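Local coordinates for DUF4276 family protein (Pyrococcus horikoshii, PDB 2P62), which is of unknown function, belongs to the DUF3226 family and pairs in the crystal as a two-fold symmetric dimer joined by a disulfide between its chains, at the interface of chains A and B. Coordinates in Å, arbitrary orientation; residue numbers count along the deposited sequence, not the author numbering. Chains: chain A/B, Hypothetical protein PH0156.

Contact 1: the interface of chains A and B. Residues chain A 12, 194, 201-205; chain B 12, 191, 201-205.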
loop_
_atom_site.group_PDB
_atom_site.type_symbol
_atom_site.label_atom_id
_atom_site.label_comp_id
_atom_site.label_asym_id
_atom_site.label_seq_id
_atom_site.Cartn_x
_atom_site.Cartn_y
_atom_site.Cartn_z
ATOM N N THR A 12 3.324 5.218 5.524
ATOM C CA THR A 12 2.445 5.372 6.683
ATOM C C THR A 12 2.709 6.699 7.403
ATOM O O THR A 12 1.769 7.428 7.738
ATOM C CB THR A 12 2.613 4.206 7.704
ATOM O OG1 THR A 12 4.001 4.030 8.024
ATOM C CG2 THR A 12 2.053 2.900 7.135
ATOM N N SER A 194 -8.629 -1.750 11.135
ATOM C CA SER A 194 -9.131 -1.867 9.767
ATOM C C SER A 194 -10.484 -2.580 9.771
ATOM O O SER A 194 -11.401 -2.230 9.022
ATOM C CB SER A 194 -8.158 -2.663 8.889
ATOM O OG SER A 194 -6.919 -2.008 8.736
ATOM N N GLY A 201 -9.524 -0.784 1.819
ATOM C CA GLY A 201 -8.331 -0.470 1.053
ATOM C C GLY A 201 -7.201 -1.459 1.225
ATOM O O GLY A 201 -7.246 -2.329 2.090
ATOM N N ASP A 202 -6.174 -1.316 0.398
ATOM C CA ASP A 202 -5.009 -2.192 0.445
ATOM C C ASP A 202 -3.987 -1.780 1.513
ATOM O O ASP A 202 -3.421 -2.626 2.218
ATOM C CB ASP A 202 -4.332 -2.208 -0.930
ATOM C CG ASP A 202 -3.067 -3.040 -0.953
ATOM O OD1 ASP A 202 -3.026 -4.086 -0.266
ATOM O OD2 ASP A 202 -2.113 -2.662 -1.669
ATOM N N CYS A 203 -3.758 -0.477 1.643
ATOM C CA CYS A 203 -2.768 -0.003 2.592
ATOM C C CYS A 203 -3.297 0.669 3.850
ATOM O O CYS A 203 -4.293 1.396 3.833
ATOM C CB CYS A 203 -1.792 0.933 1.877
ATOM S SG CYS A 203 -1.209 0.325 0.258
ATOM N N LEU A 204 -2.609 0.401 4.949
ATOM C CA LEU A 204 -2.970 0.974 6.228
ATOM C C LEU A 204 -2.779 2.488 6.165
ATOM O O LEU A 204 -3.500 3.240 6.819
ATOM C CB LEU A 204 -2.095 0.377 7.331
ATOM C CG LEU A 204 -2.303 -1.111 7.625
ATOM C CD1 LEU A 204 -1.231 -1.568 8.591
ATOM C CD2 LEU A 204 -3.702 -1.359 8.198
ATOM N N SER A 205 -1.803 2.933 5.375
ATOM C CA SER A 205 -1.543 4.355 5.239
ATOM C C SER A 205 -2.814 5.051 4.773
ATOM O O SER A 205 -3.119 6.156 5.214
ATOM C CB SER A 205 -0.410 4.598 4.237
ATOM O OG SER A 205 -0.730 4.095 2.946
ATOM N N THR B 12 -3.605 -5.211 -5.322
ATOM C CA THR B 12 -3.764 -6.489 -4.641
ATOM C C THR B 12 -3.816 -7.638 -5.651
ATOM O O THR B 12 -3.186 -8.679 -5.449
ATOM C CB THR B 12 -5.055 -6.519 -3.782
ATOM O OG1 THR B 12 -6.143 -5.961 -4.530
ATOM C CG2 THR B 12 -4.866 -5.724 -2.492
ATOM N N HIS B 191 -7.018 -9.186 7.317
ATOM C CA HIS B 191 -6.350 -8.442 8.378
ATOM C C HIS B 191 -5.948 -9.332 9.555
ATOM O O HIS B 191 -5.014 -9.016 10.294
ATOM C CB HIS B 191 -7.202 -7.250 8.810
ATOM C CG HIS B 191 -7.253 -6.165 7.775
ATOM N ND1 HIS B 191 -6.146 -5.417 7.428
ATOM C CD2 HIS B 191 -8.254 -5.750 6.966
ATOM C CE1 HIS B 191 -6.466 -4.589 6.449
ATOM N NE2 HIS B 191 -7.738 -4.770 6.149
ATOM N N GLY B 201 4.174 -4.851 7.186
ATOM C CA GLY B 201 4.091 -3.973 6.034
ATOM C C GLY B 201 2.854 -3.100 6.026
ATOM O O GLY B 201 1.907 -3.316 6.785
ATOM N N ASP B 202 2.869 -2.105 5.149
ATOM C CA ASP B 202 1.765 -1.170 5.011
ATOM C C ASP B 202 0.614 -1.716 4.157
ATOM O O ASP B 202 -0.555 -1.501 4.477
ATOM C CB ASP B 202 2.300 0.144 4.411
ATOM C CG ASP B 202 1.206 1.185 4.145
ATOM O OD1 ASP B 202 0.143 1.170 4.799
ATOM O OD2 ASP B 202 1.431 2.056 3.281
ATOM N N CYS B 203 0.936 -2.446 3.093
ATOM C CA CYS B 203 -0.104 -2.947 2.204
ATOM C C CYS B 203 -0.333 -4.460 2.167
ATOM O O CYS B 203 0.612 -5.253 2.176
ATOM C CB CYS B 203 0.154 -2.433 0.779
ATOM S SG CYS B 203 0.550 -0.658 0.603
ATOM N N LEU B 204 -1.607 -4.843 2.112
ATOM C CA LEU B 204 -1.991 -6.252 2.059
ATOM C C LEU B 204 -1.400 -6.892 0.804
ATOM O O LEU B 204 -1.041 -8.077 0.800
ATOM C CB LEU B 204 -3.519 -6.384 2.053
ATOM C CG LEU B 204 -4.196 -5.867 3.328
ATOM C CD1 LEU B 204 -5.704 -5.797 3.152
ATOM C CD2 LEU B 204 -3.828 -6.777 4.481
ATOM N N SER B 205 -1.290 -6.105 -0.262
ATOM C CA SER B 205 -0.723 -6.627 -1.491
ATOM C C SER B 205 0.690 -7.129 -1.209
ATOM O O SER B 205 1.120 -8.130 -1.785
ATOM C CB SER B 205 -0.714 -5.553 -2.587
ATOM O OG SER B 205 0.099 -4.449 -2.248
HETATM O O HOH W 1 -8.833 -3.862 3.826
#
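A:Asp202 makes a helical kink (phi/psi -83/-41°) between extended A:Gly201 and A:Cys203, just ahead of helix 204-218, and A:Cys203 and B:Cys203 face each other as an antiparallel beta bridge near the two-fold axis of the disulfide-linked pair of DUF3226 chains. An interchain disulfide closes the bridge, A:Cys203 SG lying 2.0 Å from B:Cys203 SG, with each sulfur anti to its own carbonyl carbon. On either side, an aspartate caps the start of the partner's helix. A:Asp202 holds CG anti to the backbone N (chi1 177°), which extends the carboxylate across to B:Ser205. There it is gripped in a two-pronged fashion: B:Ser205 N donates to A:Asp202 OD1 at 2.7 Å, and the B:Ser205 hydroxyl OG to A:Asp202 OD2 at 2.9 Å, both on syn lone pairs. The serine's crowded rotamer, OG between backbone N and carbonyl carbon, turns hydroxyl and amide toward the same carboxylate and fixes its rotation. The backbone joins in, B:Leu204 N giving a nearly straight bond to A:Asp202 O at 2.9 Å, with the donor above the carbonyl plane. The helix's amino end would probably favour the charged form of the aspartate. B:Thr12 slides past this aspartate in the opposite direction, the methyl B:Thr12 CG2 lying 3.6 Å from the carboxylate carbon A:Asp202 CG. The twin contacts place B:Asp202 on A:Leu204 and A:Ser205. Further along, A:Ser194 lays CB over the centre of the B:His191 imidazole, 3.4 Å from its centroid. In the ring plane, B:His191 NE2 meets a water at 2.7 Å, which links it to the carbonyl A:Gly201 O.

Contact 2: the interface of chains A and B. Residues chain A 169, 171-172, 175-176, 179, 192, 195; chain B 169, 171-172, 175-176, 179, 192, 195.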
loop_
_atom_site.group_PDB
_atom_site.type_symbol
_atom_site.label_atom_id
_atom_site.label_comp_id
_atom_site.label_asym_id
_atom_site.label_seq_id
_atom_site.Cartn_x
_atom_site.Cartn_y
_atom_site.Cartn_z
ATOM N N TYR A 169 -13.792 -3.277 21.421
ATOM C CA TYR A 169 -13.229 -4.576 21.118
ATOM C C TYR A 169 -12.663 -5.186 22.393
ATOM O O TYR A 169 -13.423 -5.566 23.281
ATOM C CB TYR A 169 -12.179 -4.456 19.992
ATOM C CG TYR A 169 -12.832 -4.333 18.619
ATOM C CD1 TYR A 169 -13.563 -3.191 18.272
ATOM C CD2 TYR A 169 -12.874 -5.424 17.742
ATOM C CE1 TYR A 169 -14.339 -3.145 17.104
ATOM C CE2 TYR A 169 -13.647 -5.391 16.568
ATOM C CZ TYR A 169 -14.386 -4.251 16.260
ATOM O OH TYR A 169 -15.230 -4.239 15.163
ATOM N N GLY A 171 -12.281 -7.740 23.675
ATOM C CA GLY A 171 -12.617 -9.152 23.647
ATOM C C GLY A 171 -11.903 -9.771 22.456
ATOM O O GLY A 171 -11.456 -10.919 22.503
ATOM N N SER A 172 -11.799 -9.005 21.374
ATOM C CA SER A 172 -11.097 -9.473 20.190
ATOM C C SER A 172 -9.597 -9.477 20.480
ATOM O O SER A 172 -8.894 -10.420 20.116
ATOM C CB SER A 172 -11.381 -8.565 18.994
ATOM O OG SER A 172 -12.744 -8.613 18.618
ATOM N N ALA A 175 -8.718 -12.494 22.449
ATOM C CA ALA A 175 -8.718 -13.661 21.587
ATOM C C ALA A 175 -7.505 -13.640 20.651
ATOM O O ALA A 175 -6.830 -14.660 20.501
ATOM C CB ALA A 175 -10.012 -13.724 20.784
ATOM N N LEU A 176 -7.214 -12.494 20.031
ATOM C CA LEU A 176 -6.067 -12.431 19.127
ATOM C C LEU A 176 -4.790 -12.811 19.867
ATOM O O LEU A 176 -3.950 -13.547 19.343
ATOM C CB LEU A 176 -5.891 -11.035 18.507
ATOM C CG LEU A 176 -6.562 -10.596 17.189
ATOM C CD1 LEU A 176 -6.498 -11.716 16.145
ATOM C CD2 LEU A 176 -7.994 -10.198 17.437
ATOM N N ASP A 179 -4.630 -16.737 20.618
ATOM C CA ASP A 179 -4.298 -17.522 19.433
ATOM C C ASP A 179 -2.883 -17.269 18.927
ATOM O O ASP A 179 -2.236 -18.173 18.389
ATOM C CB ASP A 179 -5.304 -17.256 18.304
ATOM C CG ASP A 179 -6.724 -17.677 18.670
ATOM O OD1 ASP A 179 -6.886 -18.534 19.563
ATOM O OD2 ASP A 179 -7.683 -17.165 18.055
ATOM N N ILE A 192 -6.730 -4.498 13.559
ATOM C CA ILE A 192 -8.016 -4.664 14.214
ATOM C C ILE A 192 -8.805 -3.413 13.875
ATOM O O ILE A 192 -10.018 -3.469 13.661
ATOM C CB ILE A 192 -7.865 -4.766 15.737
ATOM C CG1 ILE A 192 -7.096 -6.036 16.085
ATOM C CG2 ILE A 192 -9.241 -4.737 16.406
ATOM C CD1 ILE A 192 -6.926 -6.251 17.553
ATOM N N ILE A 195 -10.586 -3.596 10.618
ATOM C CA ILE A 195 -11.806 -4.373 10.745
ATOM C C ILE A 195 -12.884 -3.556 11.445
ATOM O O ILE A 195 -14.043 -3.551 11.024
ATOM C CB ILE A 195 -11.539 -5.647 11.549
ATOM C CG1 ILE A 195 -10.513 -6.508 10.805
ATOM C CG2 ILE A 195 -12.844 -6.377 11.814
ATOM C CD1 ILE A 195 -10.027 -7.720 11.588
ATOM N N TYR B 169 -6.746 -19.809 14.755
ATOM C CA TYR B 169 -7.456 -18.704 15.371
ATOM C C TYR B 169 -8.891 -19.130 15.684
ATOM O O TYR B 169 -9.140 -19.758 16.720
ATOM C CB TYR B 169 -7.383 -17.464 14.461
ATOM C CG TYR B 169 -6.003 -16.827 14.502
ATOM C CD1 TYR B 169 -4.892 -17.487 13.972
ATOM C CD2 TYR B 169 -5.776 -15.657 15.226
ATOM C CE1 TYR B 169 -3.590 -17.015 14.181
ATOM C CE2 TYR B 169 -4.476 -15.175 15.440
ATOM C CZ TYR B 169 -3.388 -15.863 14.922
ATOM O OH TYR B 169 -2.104 -15.425 15.202
ATOM N N GLY B 171 -11.113 -18.589 17.382
ATOM C CA GLY B 171 -11.561 -17.888 18.570
ATOM C C GLY B 171 -11.544 -16.400 18.270
ATOM O O GLY B 171 -12.426 -15.653 18.704
ATOM N N SER B 172 -10.531 -15.970 17.520
ATOM C CA SER B 172 -10.412 -14.568 17.136
ATOM C C SER B 172 -11.533 -14.195 16.152
ATOM O O SER B 172 -12.128 -13.124 16.267
ATOM C CB SER B 172 -9.042 -14.293 16.497
ATOM O OG SER B 172 -7.969 -14.527 17.401
ATOM N N ALA B 175 -14.662 -13.841 18.179
ATOM C CA ALA B 175 -14.581 -12.623 18.974
ATOM C C ALA B 175 -14.717 -11.374 18.104
ATOM O O ALA B 175 -15.456 -10.452 18.458
ATOM C CB ALA B 175 -13.261 -12.589 19.746
ATOM N N LEU B 176 -14.015 -11.334 16.970
ATOM C CA LEU B 176 -14.097 -10.168 16.088
ATOM C C LEU B 176 -15.506 -9.984 15.542
ATOM O O LEU B 176 -15.998 -8.858 15.436
ATOM C CB LEU B 176 -13.121 -10.281 14.907
ATOM C CG LEU B 176 -11.712 -9.677 15.014
ATOM C CD1 LEU B 176 -11.786 -8.204 15.419
ATOM C CD2 LEU B 176 -10.911 -10.446 16.019
ATOM N N ASP B 179 -17.765 -8.508 18.338
ATOM C CA ASP B 179 -17.506 -7.081 18.533
ATOM C C ASP B 179 -17.946 -6.254 17.334
ATOM O O ASP B 179 -18.386 -5.116 17.487
ATOM C CB ASP B 179 -16.015 -6.825 18.758
ATOM C CG ASP B 179 -15.513 -7.366 20.079
ATOM O OD1 ASP B 179 -14.272 -7.417 20.249
ATOM O OD2 ASP B 179 -16.347 -7.725 20.945
ATOM N N ILE B 192 -6.629 -10.464 9.695
ATOM C CA ILE B 192 -6.321 -11.432 10.743
ATOM C C ILE B 192 -5.054 -12.163 10.312
ATOM O O ILE B 192 -4.193 -12.491 11.125
ATOM C CB ILE B 192 -7.460 -12.472 10.899
ATOM C CG1 ILE B 192 -8.665 -11.822 11.570
ATOM C CG2 ILE B 192 -6.964 -13.696 11.677
ATOM C CD1 ILE B 192 -9.935 -12.655 11.486
ATOM N N ILE B 195 -1.887 -10.333 11.266
ATOM C CA ILE B 195 -1.501 -10.538 12.650
ATOM C C ILE B 195 -0.921 -11.940 12.822
ATOM O O ILE B 195 0.115 -12.109 13.457
ATOM C CB ILE B 195 -2.710 -10.363 13.586
ATOM C CG1 ILE B 195 -3.361 -8.999 13.324
ATOM C CG2 ILE B 195 -2.262 -10.476 15.035
ATOM C CD1 ILE B 195 -4.621 -8.731 14.118
HETATM O O HOH W 2 -15.607 -6.708 23.696
#
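A:Ser172 turns OG anti to its carbonyl carbon (chi1 -65°), and B:Asp179 does the same with CG (chi1 -69°), so that hydroxyl and carboxylate converge across a helix-helix interface between the two DUF3226 chains of the crystal dimer. Here helix 171-180 of each chain packs against its symmetry mate. A:Ser172 OG donates to B:Asp179 OD1 at 2.5 Å, reaching the oxygen from above the carboxylate plane. A weak bond from A:Ser172 N falls on the same oxygen; this amide sits in the first turn of the helix, whose amino end would probably stabilise a negative carboxylate. In the twin, B:Ser172 OG reaches A:Asp179 OD2 at 2.7 Å. The other oxygen, B:Asp179 OD2, binds a water at 3.0 Å that also contacts the carbonyl A:Tyr169 O.

The methylene of the same aspartate lies against an aromatic face: B:Asp179 CB sits above the A:Tyr169 ring toward its rim, 3.7 Å from the centroid, with ring and carboxylate planes nearly perpendicular (82°). The A:Tyr169 ring, whose CG is anti to the carbonyl carbon, has A:Ser172 CB at its edge in the plane, and its CE2 lies 3.6 Å from B:Leu176 CD1. An alanine in place of A:Tyr169 would remove this aromatic face and would probably leave the B:Asp179 methylene and the B:Leu176 methyl less well packed, loosening the carboxylate's hold on A:Ser172.

Near the axis, A:Leu176 and B:Leu176 cross at about a right angle and meet tip to tip through their CD2 methyls, while A:Ala175 CB faces B:Ala175 CB at 3.6 Å. On the side of helix 186-196, B:Ile195 CD1 lies 4.1 Å from A:Leu176 CD1, the two side chains crossing at about a right angle and adding a branched apolar layer.

The centres of contact 1 and contact 2 are about 18 Å apart within one two-fold symmetric interface. Helix 186-196 links them: A:Ser194 and B:His191 belong to contact 1, whereas Ile192 and Ile195 of both chains belong to contact 2. Contact 1 is covalent and polar, built where a loop runs into helix 204-218; contact 2 is a largely apolar helix pair with a serine-aspartate bond toward each end. Two separated anchors would probably limit hinging of one subunit against the other, and the disulfide might stabilise this hyperthermophile protein. It is consistent with a dimer, but the structure alone does not show that it forms in the cell.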